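Local coordinates for predicted ATPase of the ABC class (Vibrio vulnificus, PDB 5D6A), which probably binds and hydrolyses ATP as a member of the ABC ATPase class, and is captured here with the non-hydrolysable analogue AMP-PNP, at residues E195-Q200 / L243-R248; L206-A211 / I294-S299; F233-S238 / T252-P257; G298-I303 / A355-I360. All coordinates share one frame; numbering follows the deposited sequence.

Contact 1: residues E195-Q200 / L243-R248; sequences EALREQ and LHAPNR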
loop_
_atom_site.group_PDB
_atom_site.type_symbol
_atom_site.label_atom_id
_atom_site.label_comp_id
_atom_site.label_asym_id
_atom_site.label_seq_id
_atom_site.Cartn_x
_atom_site.Cartn_y
_atom_site.Cartn_z
ATOM N N GLU A 195 26.623 -3.024 -16.241
ATOM C CA GLU A 195 26.323 -2.103 -17.331
ATOM C C GLU A 195 26.724 -2.741 -18.656
ATOM O O GLU A 195 25.957 -2.716 -19.619
ATOM C CB GLU A 195 27.048 -0.768 -17.139
ATOM C CG GLU A 195 26.789 0.255 -18.242
ATOM C CD GLU A 195 25.320 0.628 -18.386
ATOM O OE1 GLU A 195 24.539 0.416 -17.431
ATOM O OE2 GLU A 195 24.950 1.153 -19.460
ATOM N N ALA A 196 27.924 -3.318 -18.688
ATOM C CA ALA A 196 28.445 -3.983 -19.883
ATOM C C ALA A 196 27.519 -5.104 -20.349
ATOM O O ALA A 196 27.274 -5.250 -21.539
ATOM C CB ALA A 196 29.841 -4.528 -19.619
ATOM N N LEU A 197 27.009 -5.891 -19.403
ATOM C CA LEU A 197 26.086 -6.983 -19.720
ATOM C C LEU A 197 24.748 -6.438 -20.213
ATOM O O LEU A 197 24.122 -7.024 -21.095
ATOM C CB LEU A 197 25.861 -7.879 -18.498
ATOM C CG LEU A 197 27.073 -8.664 -17.989
ATOM C CD1 LEU A 197 26.747 -9.349 -16.671
ATOM C CD2 LEU A 197 27.548 -9.675 -19.022
ATOM N N ARG A 198 24.313 -5.316 -19.638
ATOM C CA ARG A 198 23.051 -4.698 -20.042
ATOM C C ARG A 198 23.135 -4.127 -21.457
ATOM O O ARG A 198 22.159 -4.176 -22.201
ATOM C CB ARG A 198 22.621 -3.609 -19.043
ATOM C CG ARG A 198 21.305 -2.931 -19.418
ATOM C CD ARG A 198 20.773 -1.984 -18.350
ATOM N NE ARG A 198 20.360 -2.680 -17.127
ATOM C CZ ARG A 198 21.110 -2.831 -16.034
ATOM N NH1 ARG A 198 22.341 -2.330 -15.971
ATOM N NH2 ARG A 198 20.619 -3.485 -14.988
ATOM N N GLU A 199 24.302 -3.603 -21.829
ATOM C CA GLU A 199 24.489 -3.017 -23.162
ATOM C C GLU A 199 24.496 -4.043 -24.298
ATOM O O GLU A 199 24.123 -3.717 -25.426
ATOM C CB GLU A 199 25.767 -2.171 -23.216
ATOM C CG GLU A 199 25.701 -0.923 -22.346
ATOM C CD GLU A 199 26.904 -0.007 -22.495
ATOM O OE1 GLU A 199 27.722 -0.207 -23.421
ATOM O OE2 GLU A 199 27.018 0.932 -21.680
ATOM N N GLN A 200 24.905 -5.276 -24.007
ATOM C CA GLN A 200 24.955 -6.310 -25.047
ATOM C C GLN A 200 23.728 -7.230 -25.065
ATOM O O GLN A 200 23.784 -8.335 -25.607
ATOM C CB GLN A 200 26.260 -7.117 -24.961
ATOM C CG GLN A 200 26.545 -7.757 -23.617
ATOM C CD GLN A 200 27.883 -8.472 -23.594
ATOM O OE1 GLN A 200 28.252 -9.157 -24.546
ATOM N NE2 GLN A 200 28.610 -8.330 -22.494
ATOM N N LEU A 243 27.453 -14.383 -21.979
ATOM C CA LEU A 243 27.842 -12.994 -22.193
ATOM C C LEU A 243 29.262 -12.776 -21.690
ATOM O O LEU A 243 29.855 -13.670 -21.093
ATOM C CB LEU A 243 26.879 -12.058 -21.469
ATOM C CG LEU A 243 25.400 -12.207 -21.840
ATOM C CD1 LEU A 243 24.555 -11.229 -21.036
ATOM C CD2 LEU A 243 25.189 -11.999 -23.331
ATOM N N HIS A 244 29.800 -11.584 -21.929
ATOM C CA HIS A 244 31.162 -11.269 -21.514
ATOM C C HIS A 244 31.245 -9.953 -20.757
ATOM O O HIS A 244 30.797 -8.921 -21.245
ATOM C CB HIS A 244 32.079 -11.206 -22.739
ATOM C CG HIS A 244 33.514 -10.925 -22.410
ATOM N ND1 HIS A 244 34.037 -9.649 -22.387
ATOM C CD2 HIS A 244 34.534 -11.755 -22.087
ATOM C CE1 HIS A 244 35.318 -9.706 -22.067
ATOM N NE2 HIS A 244 35.645 -10.973 -21.881
ATOM N N ALA A 245 31.821 -10.001 -19.561
ATOM C CA ALA A 245 32.012 -8.809 -18.746
ATOM C C ALA A 245 33.502 -8.470 -18.733
ATOM O O ALA A 245 34.344 -9.373 -18.722
ATOM C CB ALA A 245 31.498 -9.040 -17.339
ATOM N N PRO A 246 33.837 -7.170 -18.722
ATOM C CA PRO A 246 35.242 -6.750 -18.758
ATOM C C PRO A 246 36.089 -7.196 -17.566
ATOM O O PRO A 246 37.302 -7.347 -17.703
ATOM C CB PRO A 246 35.154 -5.218 -18.813
ATOM C CG PRO A 246 33.808 -4.881 -18.276
ATOM C CD PRO A 246 32.915 -6.024 -18.651
ATOM N N ASN A 247 35.460 -7.414 -16.417
ATOM C CA ASN A 247 36.195 -7.807 -15.216
ATOM C C ASN A 247 36.071 -9.287 -14.886
ATOM O O ASN A 247 37.078 -9.967 -14.713
ATOM C CB ASN A 247 35.738 -6.952 -14.043
ATOM C CG ASN A 247 35.987 -5.477 -14.283
ATOM O OD1 ASN A 247 37.104 -5.076 -14.618
ATOM N ND2 ASN A 247 34.953 -4.659 -14.113
ATOM N N ARG A 248 34.843 -9.784 -14.802
ATOM C CA ARG A 248 34.617 -11.192 -14.480
ATOM C C ARG A 248 34.946 -12.111 -15.658
ATOM O O ARG A 248 35.337 -13.267 -15.459
ATOM C CB ARG A 248 33.174 -11.417 -14.018
ATOM C CG ARG A 248 32.861 -12.870 -13.704
ATOM C CD ARG A 248 31.482 -13.049 -13.097
ATOM N NE ARG A 248 31.157 -14.468 -12.958
ATOM C CZ ARG A 248 30.021 -14.940 -12.450
ATOM N NH1 ARG A 248 29.077 -14.108 -12.017
ATOM N NH2 ARG A 248 29.828 -16.253 -12.371
#
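Leu197, on the last turn of helix 181-199, and Gln200, just past its end, meet Leu243 and His244 on an outer strand of a four-stranded antiparallel sheet. This is helix-on-sheet packing. The axes of helix 195-199 and strand 243-245 come within 7.7 Å and run at 147°, roughly antiparallel. Leu197 makes the apolar part of the contact. One branch, CD2, lies 3.5 Å from Leu243 CB, and the same methyl is 4.3 Å from Ala245 CB. Ala196 adds a smaller touch further along, where its CB meets Pro246 CD at 3.6 Å. Gln200 supplies the polar link. It is the first residue to leave helical geometry. Its CG is set between the backbone N and the carbonyl carbon (chi1 55°), and the chain beyond is extended. This carries the amide out to the strand, where Gln200 NE2 donates to His244 O at 2.6 Å. The acceptor lies in the plane of the glutamine amide. The bond is bent, however, and the donor is tilted from the carbonyl plane of His244. Leu243 pairs through its backbone with Val251, so the carbonyl of the next residue faces the outer edge of the sheet, where the glutamine can reach it. Around this, Val251, Tyr293 and Val295 also pack on Leu197, and the His244 ring meets Tyr250 edge to face. The turn after the strand is fixed to the same helix by Asp193: OD1 accepts from Asn247 N, and OD2 from Arg248 N.

Contact 2: residues L206-A211 / I294-S299; sequences LVSFVA and IVTDGS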
loop_
_atom_site.group_PDB
_atom_site.type_symbol
_atom_site.label_atom_id
_atom_site.label_comp_id
_atom_site.label_asym_id
_atom_site.label_seq_id
_atom_site.Cartn_x
_atom_site.Cartn_y
_atom_site.Cartn_z
ATOM N N LEU A 206 18.305 -10.237 -26.890
ATOM C CA LEU A 206 17.810 -10.602 -25.565
ATOM C C LEU A 206 17.185 -9.409 -24.858
ATOM O O LEU A 206 17.547 -8.266 -25.126
ATOM C CB LEU A 206 18.965 -11.126 -24.706
ATOM C CG LEU A 206 19.750 -12.320 -25.243
ATOM C CD1 LEU A 206 20.901 -12.648 -24.304
ATOM C CD2 LEU A 206 18.845 -13.528 -25.436
ATOM N N VAL A 207 16.244 -9.685 -23.957
ATOM C CA VAL A 207 15.598 -8.634 -23.157
ATOM C C VAL A 207 15.982 -8.757 -21.685
ATOM O O VAL A 207 15.736 -7.842 -20.901
ATOM C CB VAL A 207 14.059 -8.638 -23.288
ATOM C CG1 VAL A 207 13.664 -8.333 -24.717
ATOM C CG2 VAL A 207 13.458 -9.961 -22.833
ATOM N N SER A 208 16.577 -9.892 -21.319
ATOM C CA SER A 208 17.011 -10.129 -19.945
ATOM C C SER A 208 18.008 -11.287 -19.902
ATOM O O SER A 208 18.025 -12.137 -20.793
ATOM C CB SER A 208 15.810 -10.429 -19.042
ATOM O OG SER A 208 16.201 -10.521 -17.682
ATOM N N PHE A 209 18.832 -11.309 -18.859
ATOM C CA PHE A 209 19.844 -12.345 -18.688
ATOM C C PHE A 209 20.036 -12.712 -17.217
ATOM O O PHE A 209 20.412 -11.866 -16.407
ATOM C CB PHE A 209 21.172 -11.877 -19.281
ATOM C CG PHE A 209 22.320 -12.809 -19.016
ATOM C CD1 PHE A 209 22.526 -13.925 -19.816
ATOM C CD2 PHE A 209 23.204 -12.562 -17.975
ATOM C CE1 PHE A 209 23.587 -14.782 -19.575
ATOM C CE2 PHE A 209 24.266 -13.414 -17.731
ATOM C CZ PHE A 209 24.459 -14.527 -18.531
ATOM N N VAL A 210 19.784 -13.979 -16.887
ATOM C CA VAL A 210 19.933 -14.482 -15.522
ATOM C C VAL A 210 21.135 -15.419 -15.463
ATOM O O VAL A 210 21.051 -16.581 -15.865
ATOM C CB VAL A 210 18.675 -15.240 -15.051
ATOM C CG1 VAL A 210 18.843 -15.717 -13.616
ATOM C CG2 VAL A 210 17.445 -14.355 -15.168
ATOM N N ALA A 211 22.250 -14.908 -14.956
ATOM C CA ALA A 211 23.483 -15.683 -14.856
ATOM C C ALA A 211 23.332 -16.921 -13.969
ATOM O O ALA A 211 22.598 -16.902 -12.979
ATOM C CB ALA A 211 24.603 -14.800 -14.322
ATOM N N ILE A 294 22.437 -10.215 -12.979
ATOM C CA ILE A 294 21.183 -10.345 -13.703
ATOM C C ILE A 294 20.891 -8.967 -14.281
ATOM O O ILE A 294 20.902 -7.976 -13.555
ATOM C CB ILE A 294 20.005 -10.757 -12.798
ATOM C CG1 ILE A 294 20.344 -12.015 -11.992
ATOM C CG2 ILE A 294 18.760 -11.000 -13.641
ATOM C CD1 ILE A 294 19.228 -12.472 -11.073
ATOM N N VAL A 295 20.655 -8.906 -15.589
ATOM C CA VAL A 295 20.344 -7.643 -16.254
ATOM C C VAL A 295 19.057 -7.773 -17.062
ATOM O O VAL A 295 18.713 -8.856 -17.535
ATOM C CB VAL A 295 21.491 -7.167 -17.173
ATOM C CG1 VAL A 295 22.709 -6.781 -16.347
ATOM C CG2 VAL A 295 21.842 -8.232 -18.203
ATOM N N THR A 296 18.352 -6.658 -17.208
ATOM C CA THR A 296 17.101 -6.626 -17.945
ATOM C C THR A 296 16.953 -5.282 -18.650
ATOM O O THR A 296 17.522 -4.277 -18.229
ATOM C CB THR A 296 15.897 -6.832 -17.002
ATOM O OG1 THR A 296 16.046 -8.063 -16.286
ATOM C CG2 THR A 296 14.589 -6.861 -17.774
ATOM N N ASP A 297 16.201 -5.287 -19.743
ATOM C CA ASP A 297 15.926 -4.079 -20.493
ATOM C C ASP A 297 15.567 -2.970 -19.496
ATOM O O ASP A 297 14.654 -3.131 -18.688
ATOM C CB ASP A 297 14.770 -4.352 -21.456
ATOM C CG ASP A 297 14.422 -3.165 -22.317
ATOM O OD1 ASP A 297 14.775 -2.015 -21.967
ATOM O OD2 ASP A 297 13.771 -3.392 -23.347
ATOM N N GLY A 298 16.297 -1.859 -19.559
ATOM C CA GLY A 298 16.100 -0.735 -18.644
ATOM C C GLY A 298 14.709 -0.126 -18.635
ATOM O O GLY A 298 14.288 0.441 -17.626
ATOM N N SER A 299 13.994 -0.244 -19.752
ATOM C CA SER A 299 12.648 0.323 -19.877
ATOM C C SER A 299 11.518 -0.650 -19.521
ATOM O O SER A 299 10.344 -0.284 -19.591
ATOM C CB SER A 299 12.441 0.826 -21.306
ATOM O OG SER A 299 12.584 -0.233 -22.238
#
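Ser208 holds OG trans to its own amide nitrogen (chi1 -174°), while Thr296 places OG1 beside the nitrogen and opposite the carbonyl carbon (chi1 -57°). These two settings turn the hydroxyls toward each other on one face of the sheet, and Ser208 OG and Thr296 OG1 form a hydrogen bond of 2.8 Å. The residues are a non-hydrogen-bonded pair of two antiparallel strands, 208-211 and 294-296. Next along is the hydrogen-bonded pair Phe209 and Val295. Phe209 N donates to Val295 O at 2.8 Å, and Val295 N returns a bond to Phe209 O at 3.1 Å. On the face of this second pair, Phe209 CB touches Val295 CG2 at 3.9 Å. Val210 and Ile294 run alongside each other on the serine-threonine face, with Val210 CG2 against Ile294 CG2. At the other end the ladder continues past the strand: Asp297 N donates to Val207 O at 2.8 Å. Asp297 then begins an Asx turn. Its OD1 accepts from Ser299 N at 2.9 Å and also from Ser299 OG, both from the same face of the carboxylate. The other oxygen, OD2, is hydrogen-bonded to Thr357 OG1. Strand 294-296 is an outer strand of the sheet, and strand 249-257 flanks 206-211 on its other side. Thr296 OG1 also bonds to Ile278 O of helix 271-280. The two buried hydroxyls thus satisfy each other, and the threonine also ties the sheet to the helix.

Contact 3: residues F233-S238 / T252-P257; sequences FTAPES and TGLGIP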
loop_
_atom_site.group_PDB
_atom_site.type_symbol
_atom_site.label_atom_id
_atom_site.label_comp_id
_atom_site.label_asym_id
_atom_site.label_seq_id
_atom_site.Cartn_x
_atom_site.Cartn_y
_atom_site.Cartn_z
ATOM N N PHE A 233 20.327 -20.744 -9.214
ATOM C CA PHE A 233 19.729 -20.798 -10.538
ATOM C C PHE A 233 20.652 -21.412 -11.587
ATOM O O PHE A 233 21.856 -21.156 -11.601
ATOM C CB PHE A 233 19.325 -19.392 -10.982
ATOM C CG PHE A 233 18.648 -19.354 -12.319
ATOM C CD1 PHE A 233 17.272 -19.515 -12.420
ATOM C CD2 PHE A 233 19.385 -19.161 -13.477
ATOM C CE1 PHE A 233 16.645 -19.480 -13.652
ATOM C CE2 PHE A 233 18.765 -19.128 -14.712
ATOM C CZ PHE A 233 17.393 -19.287 -14.800
ATOM N N THR A 234 20.062 -22.227 -12.457
ATOM C CA THR A 234 20.776 -22.850 -13.561
ATOM C C THR A 234 19.863 -22.815 -14.774
ATOM O O THR A 234 18.676 -23.127 -14.673
ATOM C CB THR A 234 21.170 -24.309 -13.273
ATOM O OG1 THR A 234 22.034 -24.359 -12.133
ATOM C CG2 THR A 234 21.891 -24.918 -14.481
ATOM N N ALA A 235 20.418 -22.429 -15.916
ATOM C CA ALA A 235 19.648 -22.338 -17.142
ATOM C C ALA A 235 19.688 -23.648 -17.915
ATOM O O ALA A 235 20.669 -24.391 -17.835
ATOM C CB ALA A 235 20.183 -21.210 -18.008
ATOM N N PRO A 236 18.608 -23.948 -18.653
ATOM C CA PRO A 236 18.604 -25.145 -19.481
ATOM C C PRO A 236 19.422 -24.865 -20.737
ATOM O O PRO A 236 19.227 -23.827 -21.374
ATOM C CB PRO A 236 17.121 -25.348 -19.803
ATOM C CG PRO A 236 16.505 -23.995 -19.687
ATOM C CD PRO A 236 17.323 -23.223 -18.695
ATOM N N GLU A 237 20.337 -25.770 -21.080
ATOM C CA GLU A 237 21.210 -25.586 -22.248
ATOM C C GLU A 237 20.458 -25.106 -23.483
ATOM O O GLU A 237 20.955 -24.269 -24.234
ATOM C CB GLU A 237 21.968 -26.878 -22.583
ATOM C CG GLU A 237 22.972 -27.313 -21.524
ATOM C CD GLU A 237 23.823 -28.496 -21.962
ATOM O OE1 GLU A 237 23.688 -28.945 -23.125
ATOM O OE2 GLU A 237 24.638 -28.975 -21.142
ATOM N N SER A 238 19.258 -25.637 -23.678
ATOM C CA SER A 238 18.431 -25.281 -24.823
ATOM C C SER A 238 18.201 -23.776 -24.944
ATOM O O SER A 238 18.016 -23.258 -26.046
ATOM C CB SER A 238 17.081 -25.993 -24.720
ATOM O OG SER A 238 16.250 -25.676 -25.821
ATOM N N THR A 252 28.041 -17.490 -18.059
ATOM C CA THR A 252 26.983 -18.289 -18.668
ATOM C C THR A 252 25.710 -18.216 -17.832
ATOM O O THR A 252 25.766 -18.235 -16.600
ATOM C CB THR A 252 27.422 -19.757 -18.816
ATOM O OG1 THR A 252 28.583 -19.826 -19.655
ATOM C CG2 THR A 252 26.311 -20.601 -19.426
ATOM N N GLY A 253 24.566 -18.130 -18.505
ATOM C CA GLY A 253 23.280 -18.056 -17.820
ATOM C C GLY A 253 22.089 -18.141 -18.755
ATOM O O GLY A 253 22.236 -18.415 -19.948
ATOM N N LEU A 254 20.902 -17.911 -18.201
ATOM C CA LEU A 254 19.666 -17.941 -18.972
ATOM C C LEU A 254 19.521 -16.684 -19.810
ATOM O O LEU A 254 19.552 -15.572 -19.281
ATOM C CB LEU A 254 18.454 -18.033 -18.046
ATOM C CG LEU A 254 17.097 -17.882 -18.742
ATOM C CD1 LEU A 254 16.863 -19.038 -19.701
ATOM C CD2 LEU A 254 15.964 -17.782 -17.733
ATOM N N GLY A 255 19.348 -16.867 -21.112
ATOM C CA GLY A 255 19.154 -15.756 -22.023
ATOM C C GLY A 255 17.711 -15.738 -22.472
ATOM O O GLY A 255 17.269 -16.649 -23.164
ATOM N N ILE A 256 16.970 -14.715 -22.057
ATOM C CA ILE A 256 15.568 -14.577 -22.441
ATOM C C ILE A 256 15.508 -13.745 -23.718
ATOM O O ILE A 256 15.677 -12.526 -23.674
ATOM C CB ILE A 256 14.733 -13.926 -21.323
ATOM C CG1 ILE A 256 14.745 -14.829 -20.085
ATOM C CG2 ILE A 256 13.300 -13.696 -21.789
ATOM C CD1 ILE A 256 14.019 -14.261 -18.887
ATOM N N PRO A 257 15.256 -14.401 -24.861
ATOM C CA PRO A 257 15.237 -13.675 -26.126
ATOM C C PRO A 257 14.047 -12.740 -26.281
ATOM O O PRO A 257 13.108 -12.795 -25.489
ATOM C CB PRO A 257 15.166 -14.795 -27.167
ATOM C CG PRO A 257 14.449 -15.899 -26.472
ATOM C CD PRO A 257 14.827 -15.803 -25.023
#
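The ring of Phe233 presents an edge to Leu254, whose CB lies near the ring plane, 3.5 Å from CE2. The next ring atom, CZ, meets the leucine branch CD2 at 3.6 Å. Over one face of the ring lies CG1 of Val210, from the adjoining strand 206-211. The phenylalanine side chain stands trans to its amide nitrogen (chi1 -178°), which extends the ring toward strand 249-257. The Leu254 side chain crosses the ring at a slant. The rest of the contact follows along the loop. Ala235 points its CB at the strand backbone, 3.4 Å from Leu254 N, and the same methyl is 3.6 Å from Leu254 CB. Gly253 has no side chain, and its carbonyl carbon also meets Ala235 CB, at 3.7 Å. Beyond, Pro236 CD approaches the other leucine branch, CD1, more loosely at 4.3 Å. Leu254 is therefore met by three loop residues, and the contact between the two segments is apolar packing. It is buried, and it lies close to the nucleotide: the side chain of Phe233 is about 6 Å from the bound AMP-PNP. The loop has polar ties of its own, since Ala235 N donates to Asn212 OD1 and the backbone of Phe233 bonds to Gly213 and Ser214. Strand 249-257 is an inner strand of the antiparallel sheet, between 206-211 and 240-245. Leu254 also reaches Ile423 of strand 421-425, while Phe233 and Pro236 touch Ala430 of strand 430-432, so the loop bridges this sheet and the mixed P-loop sheet.

Contact 4: residues G298-I303 / A355-I360; sequences GSAMKI and ASTLLI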
loop_
_atom_site.group_PDB
_atom_site.type_symbol
_atom_site.label_atom_id
_atom_site.label_comp_id
_atom_site.label_asym_id
_atom_site.label_seq_id
_atom_site.Cartn_x
_atom_site.Cartn_y
_atom_site.Cartn_z
ATOM N N GLY A 298 16.297 -1.859 -19.559
ATOM C CA GLY A 298 16.100 -0.735 -18.644
ATOM C C GLY A 298 14.709 -0.126 -18.635
ATOM O O GLY A 298 14.288 0.441 -17.626
ATOM N N SER A 299 13.994 -0.244 -19.752
ATOM C CA SER A 299 12.648 0.323 -19.877
ATOM C C SER A 299 11.518 -0.650 -19.521
ATOM O O SER A 299 10.344 -0.284 -19.591
ATOM C CB SER A 299 12.441 0.826 -21.306
ATOM O OG SER A 299 12.584 -0.233 -22.238
ATOM N N ALA A 300 11.864 -1.878 -19.137
ATOM C CA ALA A 300 10.853 -2.889 -18.799
ATOM C C ALA A 300 9.891 -2.403 -17.713
ATOM O O ALA A 300 10.320 -1.988 -16.635
ATOM C CB ALA A 300 11.524 -4.182 -18.368
HETATM N N MSE A 301 8.593 -2.462 -18.010
HETATM C CA MSE A 301 7.552 -2.011 -17.084
HETATM C C MSE A 301 6.618 -3.123 -16.722
HETATM O O MSE A 301 6.034 -3.759 -17.597
HETATM C CB MSE A 301 6.742 -0.901 -17.760
HETATM C CG MSE A 301 5.501 -0.465 -16.971
HETATM SE SE MSE A 301 5.980 0.327 -15.226
HETATM C CE MSE A 301 6.882 1.934 -15.912
ATOM N N LYS A 302 6.457 -3.366 -15.426
ATOM C CA LYS A 302 5.533 -4.388 -14.970
ATOM C C LYS A 302 4.179 -3.741 -14.797
ATOM O O LYS A 302 4.040 -2.750 -14.085
ATOM C CB LYS A 302 5.989 -5.037 -13.663
ATOM C CG LYS A 302 5.067 -6.156 -13.190
ATOM C CD LYS A 302 5.752 -7.031 -12.154
ATOM C CE LYS A 302 4.907 -8.221 -11.718
ATOM N NZ LYS A 302 3.672 -7.837 -10.977
ATOM N N ILE A 303 3.184 -4.300 -15.470
ATOM C CA ILE A 303 1.840 -3.772 -15.391
ATOM C C ILE A 303 0.955 -4.757 -14.642
ATOM O O ILE A 303 1.129 -5.970 -14.741
ATOM C CB ILE A 303 1.264 -3.452 -16.790
ATOM C CG1 ILE A 303 1.130 -4.715 -17.644
ATOM C CG2 ILE A 303 2.150 -2.439 -17.504
ATOM C CD1 ILE A 303 0.560 -4.456 -19.023
ATOM N N ALA A 355 8.374 1.835 -23.929
ATOM C CA ALA A 355 8.819 0.654 -23.193
ATOM C C ALA A 355 9.034 -0.472 -24.192
ATOM O O ALA A 355 8.183 -0.709 -25.054
ATOM C CB ALA A 355 7.784 0.248 -22.160
ATOM N N SER A 356 10.170 -1.161 -24.075
ATOM C CA SER A 356 10.510 -2.261 -24.984
ATOM C C SER A 356 10.091 -3.613 -24.427
ATOM O O SER A 356 10.010 -4.601 -25.162
ATOM C CB SER A 356 12.015 -2.289 -25.234
ATOM O OG SER A 356 12.481 -1.072 -25.770
ATOM N N THR A 357 9.838 -3.664 -23.125
ATOM C CA THR A 357 9.459 -4.914 -22.496
ATOM C C THR A 357 8.361 -4.698 -21.469
ATOM O O THR A 357 8.367 -3.714 -20.732
ATOM C CB THR A 357 10.680 -5.573 -21.828
ATOM O OG1 THR A 357 11.722 -5.742 -22.803
ATOM C CG2 THR A 357 10.310 -6.922 -21.226
ATOM N N LEU A 358 7.413 -5.629 -21.439
ATOM C CA LEU A 358 6.289 -5.572 -20.519
ATOM C C LEU A 358 6.291 -6.822 -19.665
ATOM O O LEU A 358 6.393 -7.928 -20.184
ATOM C CB LEU A 358 4.980 -5.478 -21.298
ATOM C CG LEU A 358 4.840 -4.257 -22.205
ATOM C CD1 LEU A 358 3.618 -4.403 -23.095
ATOM C CD2 LEU A 358 4.779 -2.973 -21.393
ATOM N N LEU A 359 6.181 -6.643 -18.354
ATOM C CA LEU A 359 6.178 -7.763 -17.423
ATOM C C LEU A 359 4.779 -7.914 -16.852
ATOM O O LEU A 359 4.183 -6.940 -16.409
ATOM C CB LEU A 359 7.196 -7.519 -16.306
ATOM C CG LEU A 359 8.602 -7.148 -16.794
ATOM C CD1 LEU A 359 9.522 -6.874 -15.616
ATOM C CD2 LEU A 359 9.185 -8.232 -17.691
ATOM N N ILE A 360 4.249 -9.134 -16.877
ATOM C CA ILE A 360 2.899 -9.401 -16.380
ATOM C C ILE A 360 2.857 -10.662 -15.536
ATOM O O ILE A 360 3.513 -11.651 -15.855
ATOM C CB ILE A 360 1.896 -9.549 -17.544
ATOM C CG1 ILE A 360 1.836 -8.248 -18.347
ATOM C CG2 ILE A 360 0.513 -9.921 -17.020
ATOM C CD1 ILE A 360 0.917 -8.301 -19.545
#
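The edge of the mixed P-loop sheet is formed here by the parallel pairing of strand 301-302 with strand 357-361, whose hydrophobic run is consistent with a Walker B strand. Met301, a selenomethionine, gives both bonds of its backbone to this neighbour. Its N donates to Thr357 O at 3.0 Å, and its O accepts from Leu359 N at 3.0 Å. Ile303 N then donates to Leu359 O, also at 3.0 Å. Before the strand, Ser299 OG accepts from Ser356 N at 3.2 Å, which joins the two loops leading into the pair; the same hydroxyl donates to Asp297 OD1. Side chains pack on both sides of this ladder. Ala300 CB meets Thr357 CB at 3.8 Å, and Lys302 CB lies 3.8 Å from Leu359 CB, the lysine and leucine chains lying nearly perpendicular. Ile303 has CG1 between its nitrogen and carbonyl carbon (chi1 63°), which swings that branch against Ile360 CG1 at 3.7 Å. The polar end of Lys302 leads away from the pair to a salt bridge with Glu501. Helix 271-280 covers the Lys302 and Leu359 face through Glu279, while Met301 and Leu358 face helix 339-352, with Trp346 and Leu347, and Met301 also meets Ile557 of helix 556-564. Strand 404-408 pairs with the far side of strand 357-361.

From the N terminus, helix 181-199 runs into strand 206-211. Contact 1 ties the end of that helix forward to strand 240-245. Contact 2 opens at strand 206-211, before contact 1 has closed, and ends at 294-299, so the two cross. Contact 3 joins the loop at 233-238 to strand 249-257. It crosses contact 1 and is nested inside the long loop that contact 2 closes. These three lie on one antiparallel sheet, where Val210 O and Leu254 N probably bond between contacts 2 and 3. Contact 4 starts on Gly298 and Ser299, where contact 2 ends, and carries the chain into the mixed P-loop sheet.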